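Long-range contact in alpha-galacturonidase (PDB 3FEF), which hydrolyses alpha-1,4-linked di-galacturonate to galacturonate, as an NAD- and manganese-dependent glycosidase of family 4: residues Asn200-Lys212 and Tyr262-Phe276. Sequence-based numbering, arbitrary orientation.
Sequences NVLGINHFTWITK and YGAIPAAGDRHLAEF. With MG (magnesium ion), chain G; SO4 (sulfate ion), chain E.
I210 and I265 form a hydrogen-bonded antiparallel pair, each backbone N donating to the other's O at 2.9 Å. Two residues on, past the non-hydrogen-bonded pair W209/P266, A267 N donates to T208 O (2.7 Å), and T208 OG1 returns a 2.8 Å bond to A267 O from above the carbonyl plane. A chi1 of 38°, with OG1 between the backbone N and the carbonyl carbon, brings the hydroxyl there.

Apolar packing flanks this ladder. P266 CA lies over one face of the six-membered ring of W209 in a CH-pi contact, and P266 CG touches W209 CZ3 at 3.6 Å, while A264 O lies at the indole edge; V385 and L258 from neighbouring helices also touch W209. On the opposite face of the sheet I210 packs on I265, and I210 CG1 also meets the methyl of A267.

Aromatic contacts hold the metal end. The imidazoles of H206 and H272 stack face to face, centroids 3.9 Å apart and planes at 13°. F207 and F276 run nearly parallel but slid apart, and F207 CB stands over the centre of the F276 ring, 3.6 Å from its centroid. Replacing F276 by an alanine would probably open a gap beneath F207 CB and leave the F207 ring freer to turn.

H206 NE2 binds the magnesium ion at 2.3 Å, with C169 and three waters. Gripped by a hydrogen bond with T110 at ND1, by the metal at NE2 and by H272 over one face, the imidazole is probably restrained in both tilt and rotation, its NE2 directed at the site that takes manganese in the active enzyme.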
ATOM      1  N   ASN A 200      -6.760   8.620 -23.132  1.00 21.89           N
ATOM      2  CA  ASN A 200      -6.259   8.182 -21.848  1.00 21.84           C
ATOM      3  C   ASN A 200      -5.197   7.130 -22.088  1.00 23.22           C
ATOM      4  O   ASN A 200      -5.504   5.974 -22.391  1.00 22.61           O
ATOM      5  CB  ASN A 200      -7.373   7.628 -20.955  1.00 23.38           C
ATOM      6  CG  ASN A 200      -6.864   7.250 -19.567  1.00 22.51           C
ATOM      7  OD1 ASN A 200      -6.327   8.083 -18.861  1.00 26.35           O
ATOM      8  ND2 ASN A 200      -7.017   5.991 -19.184  1.00 19.15           N
ATOM      9  N   VAL A 201      -3.939   7.537 -21.950  1.00 24.70           N
ATOM     10  CA  VAL A 201      -2.816   6.693 -22.324  1.00 22.33           C
ATOM     11  C   VAL A 201      -1.976   6.277 -21.103  1.00 23.08           C
ATOM     12  O   VAL A 201      -1.766   7.063 -20.171  1.00 22.22           O
ATOM     13  CB  VAL A 201      -1.948   7.424 -23.351  1.00 24.57           C
ATOM     14  CG1 VAL A 201      -1.331   8.658 -22.730  1.00 22.72           C
ATOM     15  CG2 VAL A 201      -0.877   6.490 -23.939  1.00 23.51           C
ATOM     16  N   LEU A 202      -1.501   5.036 -21.114  1.00 18.62           N
ATOM     17  CA  LEU A 202      -0.826   4.483 -19.956  1.00 20.00           C
ATOM     18  C   LEU A 202      -0.001   3.250 -20.306  1.00 21.00           C
ATOM     19  O   LEU A 202      -0.283   2.545 -21.279  1.00 21.10           O
ATOM     20  CB  LEU A 202      -1.823   4.199 -18.824  1.00 20.96           C
ATOM     21  CG  LEU A 202      -2.926   3.126 -18.989  1.00 25.11           C
ATOM     22  CD1 LEU A 202      -3.405   2.632 -17.626  1.00 24.32           C
ATOM     23  CD2 LEU A 202      -4.123   3.655 -19.782  1.00 23.87           C
ATOM     24  N   GLY A 203       1.035   2.998 -19.512  1.00 17.53           N
ATOM     25  CA  GLY A 203       1.933   1.887 -19.788  1.00 16.55           C
ATOM     26  C   GLY A 203       3.352   2.253 -19.403  1.00 15.66           C
ATOM     27  O   GLY A 203       3.586   3.017 -18.471  1.00 16.25           O
ATOM     28  N   ILE A 204       4.304   1.674 -20.097  1.00 17.88           N
ATOM     29  CA  ILE A 204       5.690   2.061 -19.930  1.00 18.88           C
ATOM     30  C   ILE A 204       6.124   2.479 -21.331  1.00 20.78           C
ATOM     31  O   ILE A 204       5.467   2.117 -22.318  1.00 21.60           O
ATOM     32  CB  ILE A 204       6.537   0.883 -19.445  1.00 19.50           C
ATOM     33  CG1 ILE A 204       6.382  -0.300 -20.396  1.00 18.28           C
ATOM     34  CG2 ILE A 204       6.124   0.470 -18.022  1.00 18.26           C
ATOM     35  CD1 ILE A 204       7.115  -1.577 -19.921  1.00 19.29           C
ATOM     36  N   ASN A 205       7.208   3.238 -21.423  1.00 20.79           N
ATOM     37  CA  ASN A 205       7.668   3.777 -22.708  1.00 22.97           C
ATOM     38  C   ASN A 205       7.777   2.729 -23.832  1.00 21.90           C
ATOM     39  O   ASN A 205       8.299   1.633 -23.627  1.00 24.42           O
ATOM     40  CB  ASN A 205       9.016   4.502 -22.515  1.00 22.40           C
ATOM     41  CG  ASN A 205       9.460   5.250 -23.770  1.00 25.98           C
ATOM     42  OD1 ASN A 205       8.764   6.155 -24.278  1.00 27.71           O
ATOM     43  ND2 ASN A 205      10.595   4.852 -24.294  1.00 26.45           N
ATOM     44  N   HIS A 206       7.288   3.076 -25.019  1.00 20.61           N
ATOM     45  CA  HIS A 206       7.222   2.153 -26.172  1.00 22.63           C
ATOM     46  C   HIS A 206       6.255   0.989 -26.007  1.00 23.80           C
ATOM     47  O   HIS A 206       6.127   0.159 -26.905  1.00 24.80           O
ATOM     48  CB  HIS A 206       8.619   1.638 -26.578  1.00 21.87           C
ATOM     49  CG  HIS A 206       9.524   2.717 -27.084  1.00 20.50           C
ATOM     50  ND1 HIS A 206      10.895   2.611 -27.074  1.00 22.08           N
ATOM     51  CD2 HIS A 206       9.246   3.952 -27.565  1.00 21.74           C
ATOM     52  CE1 HIS A 206      11.424   3.719 -27.567  1.00 23.73           C
ATOM     53  NE2 HIS A 206      10.442   4.546 -27.878  1.00 23.47           N
ATOM     54  N   PHE A 207       5.587   0.924 -24.862  1.00 21.98           N
ATOM     55  CA  PHE A 207       4.580  -0.108 -24.599  1.00 21.68           C
ATOM     56  C   PHE A 207       3.408   0.582 -23.880  1.00 23.65           C
ATOM     57  O   PHE A 207       3.040   0.220 -22.761  1.00 21.02           O
ATOM     58  CB  PHE A 207       5.170  -1.217 -23.728  1.00 22.68           C
ATOM     59  CG  PHE A 207       4.358  -2.505 -23.722  1.00 24.71           C
ATOM     60  CD1 PHE A 207       4.075  -3.176 -24.915  1.00 23.77           C
ATOM     61  CD2 PHE A 207       3.898  -3.045 -22.525  1.00 22.85           C
ATOM     62  CE1 PHE A 207       3.335  -4.366 -24.914  1.00 21.19           C
ATOM     63  CE2 PHE A 207       3.159  -4.220 -22.516  1.00 24.77           C
ATOM     64  CZ  PHE A 207       2.880  -4.885 -23.721  1.00 22.91           C
ATOM     65  N   THR A 208       2.872   1.604 -24.549  1.00 19.94           N
ATOM     66  CA  THR A 208       1.792   2.432 -24.069  1.00 20.35           C
ATOM     67  C   THR A 208       0.465   2.039 -24.710  1.00 20.92           C
ATOM     68  O   THR A 208       0.423   1.571 -25.851  1.00 22.59           O
ATOM     69  CB  THR A 208       2.049   3.909 -24.431  1.00 21.57           C
ATOM     70  OG1 THR A 208       2.648   3.958 -25.730  1.00 24.71           O
ATOM     71  CG2 THR A 208       2.996   4.556 -23.435  1.00 21.19           C
ATOM     72  N   TRP A 209      -0.624   2.253 -23.972  1.00 19.12           N
ATOM     73  CA  TRP A 209      -1.929   1.796 -24.398  1.00 21.19           C
ATOM     74  C   TRP A 209      -2.973   2.861 -24.143  1.00 22.06           C
ATOM     75  O   TRP A 209      -2.921   3.597 -23.148  1.00 22.51           O
ATOM     76  CB  TRP A 209      -2.301   0.509 -23.647  1.00 17.90           C
ATOM     77  CG  TRP A 209      -1.332  -0.591 -23.964  1.00 20.39           C
ATOM     78  CD1 TRP A 209      -0.056  -0.725 -23.490  1.00 16.59           C
ATOM     79  CD2 TRP A 209      -1.555  -1.699 -24.848  1.00 20.34           C
ATOM     80  NE1 TRP A 209       0.528  -1.848 -24.029  1.00 21.68           N
ATOM     81  CE2 TRP A 209      -0.370  -2.466 -24.860  1.00 20.63           C
ATOM     82  CE3 TRP A 209      -2.640  -2.113 -25.630  1.00 21.33           C
ATOM     83  CZ2 TRP A 209      -0.237  -3.622 -25.628  1.00 22.46           C
ATOM     84  CZ3 TRP A 209      -2.512  -3.267 -26.392  1.00 23.10           C
ATOM     85  CH2 TRP A 209      -1.323  -4.009 -26.389  1.00 19.93           C
ATOM     86  N   ILE A 210      -3.950   2.913 -25.029  1.00 20.81           N
ATOM     87  CA  ILE A 210      -5.029   3.855 -24.885  1.00 21.85           C
ATOM     88  C   ILE A 210      -6.278   3.084 -24.576  1.00 24.06           C
ATOM     89  O   ILE A 210      -6.749   2.280 -25.383  1.00 24.03           O
ATOM     90  CB  ILE A 210      -5.194   4.701 -26.178  1.00 20.74           C
ATOM     91  CG1 ILE A 210      -3.930   5.533 -26.398  1.00 20.89           C
ATOM     92  CG2 ILE A 210      -6.443   5.567 -26.085  1.00 21.72           C
ATOM     93  CD1 ILE A 210      -3.827   6.251 -27.820  1.00 22.42           C
ATOM     94  N   THR A 211      -6.819   3.324 -23.389  1.00 27.16           N
ATOM     95  CA  THR A 211      -7.990   2.596 -22.927  1.00 26.02           C
ATOM     96  C   THR A 211      -9.272   3.433 -23.091  1.00 27.14           C
ATOM     97  O   THR A 211     -10.378   2.911 -22.996  1.00 26.78           O
ATOM     98  CB  THR A 211      -7.812   2.215 -21.455  1.00 26.31           C
ATOM     99  OG1 THR A 211      -7.582   3.408 -20.697  1.00 25.22           O
ATOM    100  CG2 THR A 211      -6.611   1.324 -21.293  1.00 26.29           C
ATOM    101  N   LYS A 212      -9.114   4.734 -23.322  1.00 24.00           N
ATOM    102  CA  LYS A 212     -10.244   5.609 -23.610  1.00 26.33           C
ATOM    103  C   LYS A 212      -9.730   6.689 -24.538  1.00 27.02           C
ATOM    104  O   LYS A 212      -8.579   7.120 -24.421  1.00 24.18           O
ATOM    105  CB  LYS A 212     -10.787   6.290 -22.346  1.00 30.26           C
ATOM    106  CG  LYS A 212     -11.106   5.386 -21.175  1.00 30.65           C
ATOM    107  CD  LYS A 212     -11.087   6.218 -19.882  1.00 38.19           C
ATOM    108  CE  LYS A 212     -11.432   5.387 -18.654  1.00 42.68           C
ATOM    109  NZ  LYS A 212     -10.907   6.002 -17.386  1.00 45.90           N
ATOM    110  N   TYR A 262      -6.359  -7.605 -27.002  1.00 25.24           N
ATOM    111  CA  TYR A 262      -6.371  -7.002 -25.669  1.00 24.08           C
ATOM    112  C   TYR A 262      -7.476  -6.004 -25.399  1.00 24.79           C
ATOM    113  O   TYR A 262      -7.745  -5.705 -24.255  1.00 25.51           O
ATOM    114  CB  TYR A 262      -5.004  -6.383 -25.358  1.00 22.93           C
ATOM    115  CG  TYR A 262      -3.881  -7.391 -25.260  1.00 21.46           C
ATOM    116  CD1 TYR A 262      -3.813  -8.288 -24.185  1.00 20.65           C
ATOM    117  CD2 TYR A 262      -2.882  -7.446 -26.227  1.00 21.20           C
ATOM    118  CE1 TYR A 262      -2.775  -9.211 -24.080  1.00 22.40           C
ATOM    119  CE2 TYR A 262      -1.826  -8.361 -26.128  1.00 23.19           C
ATOM    120  CZ  TYR A 262      -1.778  -9.234 -25.043  1.00 24.62           C
ATOM    121  OH  TYR A 262      -0.752 -10.144 -24.948  1.00 24.78           O
ATOM    122  N   GLY A 263      -8.108  -5.480 -26.448  1.00 25.49           N
ATOM    123  CA  GLY A 263      -9.218  -4.540 -26.273  1.00 26.15           C
ATOM    124  C   GLY A 263      -8.829  -3.103 -25.923  1.00 25.70           C
ATOM    125  O   GLY A 263      -9.692  -2.274 -25.645  1.00 26.98           O
ATOM    126  N   ALA A 264      -7.533  -2.802 -25.905  1.00 24.12           N
ATOM    127  CA  ALA A 264      -7.096  -1.410 -25.768  1.00 23.36           C
ATOM    128  C   ALA A 264      -6.247  -1.088 -26.982  1.00 21.24           C
ATOM    129  O   ALA A 264      -5.719  -1.977 -27.598  1.00 21.36           O
ATOM    130  CB  ALA A 264      -6.313  -1.196 -24.468  1.00 23.77           C
ATOM    131  N   ILE A 265      -6.123   0.182 -27.338  1.00 21.16           N
ATOM    132  CA  ILE A 265      -5.382   0.554 -28.521  1.00 20.95           C
ATOM    133  C   ILE A 265      -3.878   0.689 -28.248  1.00 22.08           C
ATOM    134  O   ILE A 265      -3.460   1.550 -27.512  1.00 21.95           O
ATOM    135  CB  ILE A 265      -5.901   1.887 -29.085  1.00 23.16           C
ATOM    136  CG1 ILE A 265      -7.394   1.773 -29.455  1.00 24.75           C
ATOM    137  CG2 ILE A 265      -5.014   2.354 -30.251  1.00 19.65           C
ATOM    138  CD1 ILE A 265      -8.041   3.108 -29.910  1.00 21.59           C
ATOM    139  N   PRO A 266      -3.058  -0.150 -28.887  1.00 23.99           N
ATOM    140  CA  PRO A 266      -1.627  -0.047 -28.672  1.00 22.94           C
ATOM    141  C   PRO A 266      -1.169   1.314 -29.174  1.00 26.66           C
ATOM    142  O   PRO A 266      -1.615   1.762 -30.231  1.00 24.67           O
ATOM    143  CB  PRO A 266      -1.061  -1.171 -29.533  1.00 23.35           C
ATOM    144  CG  PRO A 266      -2.240  -2.094 -29.803  1.00 23.81           C
ATOM    145  CD  PRO A 266      -3.398  -1.164 -29.901  1.00 23.62           C
ATOM    146  N   ALA A 267      -0.313   1.986 -28.413  1.00 23.84           N
ATOM    147  CA  ALA A 267      -0.017   3.397 -28.705  1.00 23.51           C
ATOM    148  C   ALA A 267       1.462   3.680 -28.924  1.00 22.79           C
ATOM    149  O   ALA A 267       1.999   4.615 -28.345  1.00 23.81           O
ATOM    150  CB  ALA A 267      -0.575   4.296 -27.578  1.00 21.99           C
ATOM    151  N   ALA A 268       2.105   2.851 -29.750  1.00 25.13           N
ATOM    152  CA  ALA A 268       3.464   3.073 -30.261  1.00 25.96           C
ATOM    153  C   ALA A 268       3.567   2.445 -31.652  1.00 25.17           C
ATOM    154  O   ALA A 268       2.708   1.652 -32.037  1.00 25.05           O
ATOM    155  CB  ALA A 268       4.532   2.462 -29.320  1.00 22.78           C
ATOM    156  N   GLY A 269       4.622   2.782 -32.393  1.00 24.56           N
ATOM    157  CA  GLY A 269       4.827   2.189 -33.709  1.00 23.25           C
ATOM    158  C   GLY A 269       4.961   0.672 -33.606  1.00 26.20           C
ATOM    159  O   GLY A 269       5.455   0.133 -32.605  1.00 24.48           O
ATOM    160  N   ASP A 270       4.504  -0.014 -34.642  1.00 23.42           N
ATOM    161  CA  ASP A 270       4.620  -1.453 -34.748  1.00 27.16           C
ATOM    162  C   ASP A 270       6.041  -1.954 -34.396  1.00 26.99           C
ATOM    163  O   ASP A 270       6.213  -2.957 -33.698  1.00 26.60           O
ATOM    164  CB  ASP A 270       4.196  -1.890 -36.165  1.00 25.22           C
ATOM    165  CG  ASP A 270       2.670  -1.955 -36.333  1.00 29.25           C
ATOM    166  OD1 ASP A 270       1.935  -1.292 -35.557  1.00 29.06           O
ATOM    167  OD2 ASP A 270       2.186  -2.696 -37.225  1.00 31.07           O
ATOM    168  N   ARG A 271       7.054  -1.237 -34.859  1.00 23.82           N
ATOM    169  CA  ARG A 271       8.436  -1.646 -34.655  1.00 25.46           C
ATOM    170  C   ARG A 271       8.821  -1.687 -33.166  1.00 27.97           C
ATOM    171  O   ARG A 271       9.714  -2.429 -32.773  1.00 32.33           O
ATOM    172  CB  ARG A 271       9.376  -0.720 -35.437  1.00 24.17           C
ATOM    173  CG  ARG A 271       9.205   0.761 -35.059  1.00 26.36           C
ATOM    174  CD  ARG A 271       9.839   1.708 -36.064  1.00 25.80           C
ATOM    175  NE  ARG A 271      11.293   1.612 -36.083  1.00 25.60           N
ATOM    176  CZ  ARG A 271      12.118   2.436 -35.438  1.00 28.18           C
ATOM    177  NH1 ARG A 271      13.432   2.271 -35.533  1.00 28.26           N
ATOM    178  NH2 ARG A 271      11.642   3.423 -34.696  1.00 29.06           N
ATOM    179  N   HIS A 272       8.161  -0.883 -32.343  1.00 28.44           N
ATOM    180  CA  HIS A 272       8.450  -0.871 -30.908  1.00 29.70           C
ATOM    181  C   HIS A 272       7.607  -1.888 -30.167  1.00 29.55           C
ATOM    182  O   HIS A 272       8.108  -2.583 -29.291  1.00 30.79           O
ATOM    183  CB  HIS A 272       8.206   0.511 -30.311  1.00 28.55           C
ATOM    184  CG  HIS A 272       9.225   1.522 -30.719  1.00 29.76           C
ATOM    185  ND1 HIS A 272       8.905   2.651 -31.444  1.00 29.98           N
ATOM    186  CD2 HIS A 272      10.562   1.567 -30.517  1.00 28.87           C
ATOM    187  CE1 HIS A 272      10.003   3.350 -31.669  1.00 30.12           C
ATOM    188  NE2 HIS A 272      11.020   2.723 -31.105  1.00 30.02           N
ATOM    189  N   LEU A 273       6.327  -1.966 -30.524  1.00 28.64           N
ATOM    190  CA  LEU A 273       5.398  -2.885 -29.888  1.00 28.53           C
ATOM    191  C   LEU A 273       5.909  -4.292 -30.053  1.00 29.45           C
ATOM    192  O   LEU A 273       5.813  -5.123 -29.141  1.00 27.55           O
ATOM    193  CB  LEU A 273       4.014  -2.790 -30.552  1.00 26.71           C
ATOM    194  CG  LEU A 273       3.201  -1.501 -30.344  1.00 27.19           C
ATOM    195  CD1 LEU A 273       1.946  -1.476 -31.239  1.00 25.92           C
ATOM    196  CD2 LEU A 273       2.837  -1.283 -28.848  1.00 27.70           C
ATOM    197  N   ALA A 274       6.425  -4.559 -31.246  1.00 28.67           N
ATOM    198  CA  ALA A 274       6.834  -5.906 -31.623  1.00 30.86           C
ATOM    199  C   ALA A 274       7.871  -6.505 -30.671  1.00 29.96           C
ATOM    200  O   ALA A 274       8.005  -7.705 -30.594  1.00 31.14           O
ATOM    201  CB  ALA A 274       7.364  -5.922 -33.051  1.00 29.60           C
ATOM    202  N   GLU A 275       8.594  -5.683 -29.929  1.00 30.29           N
ATOM    203  CA  GLU A 275       9.670  -6.232 -29.111  1.00 31.78           C
ATOM    204  C   GLU A 275       9.228  -6.658 -27.703  1.00 31.86           C
ATOM    205  O   GLU A 275      10.027  -7.239 -26.956  1.00 29.77           O
ATOM    206  CB  GLU A 275      10.806  -5.221 -29.010  1.00 32.98           C
ATOM    207  CG  GLU A 275      11.137  -4.554 -30.338  1.00 35.88           C
ATOM    208  CD  GLU A 275      12.526  -3.963 -30.341  1.00 37.70           C
ATOM    209  OE1 GLU A 275      12.730  -2.894 -29.714  1.00 34.02           O
ATOM    210  OE2 GLU A 275      13.417  -4.579 -30.964  1.00 38.77           O
ATOM    211  N   PHE A 276       7.978  -6.360 -27.338  1.00 28.93           N
ATOM    212  CA  PHE A 276       7.526  -6.547 -25.947  1.00 27.25           C
ATOM    213  C   PHE A 276       6.809  -7.862 -25.681  1.00 27.44           C
ATOM    214  O   PHE A 276       6.575  -8.195 -24.528  1.00 28.99           O
ATOM    215  CB  PHE A 276       6.623  -5.391 -25.480  1.00 23.52           C
ATOM    216  CG  PHE A 276       7.375  -4.135 -25.149  1.00 24.15           C
ATOM    217  CD1 PHE A 276       7.695  -3.829 -23.844  1.00 22.02           C
ATOM    218  CD2 PHE A 276       7.761  -3.264 -26.152  1.00 23.70           C
ATOM    219  CE1 PHE A 276       8.374  -2.687 -23.543  1.00 23.49           C
ATOM    220  CE2 PHE A 276       8.467  -2.125 -25.856  1.00 24.81           C
ATOM    221  CZ  PHE A 276       8.771  -1.831 -24.549  1.00 24.05           C
TER
HETATM  222 MG    MG G   1      10.477   6.822 -28.218  1.00 39.02          MG
HETATM  223  S   SO4 E   2      14.872   5.538 -33.586  1.00 60.65           S
HETATM  224  O1  SO4 E   2      14.937   6.592 -34.592  1.00 62.76           O
HETATM  225  O2  SO4 E   2      14.827   4.223 -34.216  1.00 60.91           O
HETATM  226  O3  SO4 E   2      13.672   5.739 -32.786  1.00 62.65           O
HETATM  227  O4  SO4 E   2      16.039   5.622 -32.719  1.00 62.34           O
HETATM  228  O   HOH W   1      10.185   6.927 -30.537  1.00 59.66           O
HETATM  229  O   HOH W   2      10.709   9.124 -28.747  1.00 42.89           O
HETATM  230  O   HOH W   3      11.571   6.894 -26.150  1.00 32.69           O